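Putative lipoprotein (PDB 3OQQ) is a putative extracellular lipoprotein of unknown function that binds calcium ions. Local coordinates at residues I137-D140 / D144-F147. Sequence-based numbering, arbitrary orientation.
With CA (calcium ion), chain B; CA (calcium ion), chain C.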
loop_
_atom_site.group_PDB
_atom_site.type_symbol
_atom_site.label_atom_id
_atom_site.label_comp_id
_atom_site.label_asym_id
_atom_site.label_seq_id
_atom_site.Cartn_x
_atom_site.Cartn_y
_atom_site.Cartn_z
ATOM N N ILE A 137 -5.066 -24.167 0.214
ATOM C CA ILE A 137 -4.285 -25.051 -0.654
ATOM C C ILE A 137 -3.080 -24.292 -1.230
ATOM O O ILE A 137 -3.213 -23.125 -1.628
ATOM C CB ILE A 137 -5.162 -25.672 -1.780
ATOM C CG1 ILE A 137 -6.327 -26.491 -1.175
ATOM C CG2 ILE A 137 -4.302 -26.550 -2.756
ATOM C CD1 ILE A 137 -7.415 -26.819 -2.148
ATOM N N GLN A 138 -1.924 -24.965 -1.281
ATOM C CA GLN A 138 -0.666 -24.421 -1.803
ATOM C C GLN A 138 0.304 -25.526 -2.164
ATOM O O GLN A 138 0.302 -26.574 -1.518
ATOM C CB GLN A 138 -0.001 -23.520 -0.760
ATOM C CG GLN A 138 0.725 -22.313 -1.362
ATOM C CD GLN A 138 1.173 -21.317 -0.307
ATOM O OE1 GLN A 138 1.390 -21.656 0.855
ATOM N NE2 GLN A 138 1.415 -20.087 -0.711
ATOM N N LEU A 139 1.170 -25.288 -3.163
ATOM C CA LEU A 139 2.210 -26.258 -3.498
ATOM C C LEU A 139 3.189 -26.357 -2.320
ATOM O O LEU A 139 3.398 -25.347 -1.641
ATOM C CB LEU A 139 2.962 -25.819 -4.786
ATOM C CG LEU A 139 2.214 -25.958 -6.110
ATOM C CD1 LEU A 139 2.808 -25.042 -7.177
ATOM C CD2 LEU A 139 2.191 -27.412 -6.586
ATOM N N ASP A 140 3.797 -27.546 -2.073
ATOM C CA ASP A 140 4.817 -27.686 -1.015
ATOM C C ASP A 140 5.895 -26.633 -1.254
ATOM O O ASP A 140 6.212 -25.867 -0.340
ATOM C CB ASP A 140 5.418 -29.107 -0.960
ATOM C CG ASP A 140 4.554 -30.132 -0.248
ATOM O OD1 ASP A 140 3.934 -29.776 0.792
ATOM O OD2 ASP A 140 4.528 -31.304 -0.702
ATOM N N ASP A 144 6.558 -21.800 -6.098
ATOM C CA ASP A 144 6.346 -22.362 -7.427
ATOM C C ASP A 144 4.964 -21.871 -7.947
ATOM O O ASP A 144 4.623 -22.064 -9.115
ATOM C CB ASP A 144 6.440 -23.900 -7.414
ATOM C CG ASP A 144 7.826 -24.430 -7.756
ATOM O OD1 ASP A 144 8.614 -23.687 -8.382
ATOM O OD2 ASP A 144 8.096 -25.597 -7.460
ATOM N N GLU A 145 4.179 -21.219 -7.060
ATOM C CA GLU A 145 2.917 -20.548 -7.416
ATOM C C GLU A 145 3.290 -19.310 -8.212
ATOM O O GLU A 145 4.440 -18.872 -8.103
ATOM C CB GLU A 145 2.092 -20.165 -6.151
ATOM C CG GLU A 145 1.665 -21.328 -5.256
ATOM C CD GLU A 145 0.675 -22.349 -5.784
ATOM O OE1 GLU A 145 0.377 -22.346 -6.999
ATOM O OE2 GLU A 145 0.227 -23.191 -4.974
ATOM N N ASP A 146 2.359 -18.742 -9.014
ATOM C CA ASP A 146 2.699 -17.592 -9.848
ATOM C C ASP A 146 2.567 -16.214 -9.131
ATOM O O ASP A 146 3.136 -15.226 -9.617
ATOM C CB ASP A 146 1.924 -17.602 -11.196
ATOM C CG ASP A 146 0.397 -17.662 -11.191
ATOM O OD1 ASP A 146 -0.210 -17.576 -10.098
ATOM O OD2 ASP A 146 -0.188 -17.788 -12.278
ATOM N N PHE A 147 1.843 -16.152 -7.999
ATOM C CA PHE A 147 1.634 -14.932 -7.192
ATOM C C PHE A 147 1.104 -13.749 -8.020
ATOM O O PHE A 147 1.482 -12.606 -7.764
ATOM C CB PHE A 147 2.903 -14.516 -6.415
ATOM C CG PHE A 147 3.028 -15.276 -5.113
ATOM C CD1 PHE A 147 3.617 -16.545 -5.080
ATOM C CD2 PHE A 147 2.510 -14.749 -3.929
ATOM C CE1 PHE A 147 3.695 -17.268 -3.881
ATOM C CE2 PHE A 147 2.591 -15.469 -2.729
ATOM C CZ PHE A 147 3.172 -16.727 -2.715
HETATM CA CA CA B . -2.355 -16.929 -11.616
HETATM CA CA CA C . -1.766 -18.708 -8.463
HETATM O O HOH W 1 -0.194 -20.501 -8.867
HETATM O O HOH W 2 -2.946 -19.253 -10.433
HETATM O O HOH W 3 -3.508 -20.237 -7.909
#
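The carboxylate of E145 reaches across to the backbone of L139 and shows how one acidic side chain can tie two parts of one loop together. Its OE2 accepts the hydrogen of L139 N at 2.9 Å, on the anti side of the carboxylate and 34° out of its plane. The other oxygen, OE1, takes a hydrogen bond from a water 2.7 Å away, which is itself a ligand of one calcium ion and accepts from D146 N. E145 is thus second shell to that ion, while D146 OD1 bridges both calcium ions directly. A bend at chi2 (-66°) swings the carboxylate round to meet L139. The leucine side chain crosses it at a slant, with CD1 over one carboxylate face, 3.6 Å from E145 OE1, and against D144 CB at 3.8 Å. Q138 CG lies 3.8 Å beyond E145 OE2, close to the carboxylate plane, and its amide, held by T383 and S382, is turned 25° from that plane. The NE2 of Q138 approaches the F147 ring obliquely. Were E145 replaced by alanine, L139 N would probably lose this acceptor and the calcium-bound water the carboxylate it donates to. Both segments lie in the surface loop between antiparallel strands 122-131 and 150-161; E132, N148 and D149 of this loop, with G186 and E397 from elsewhere, complete the calcium sites, and F401, at the start of helix 401-404, joins E145 by backbone hydrogen bonding.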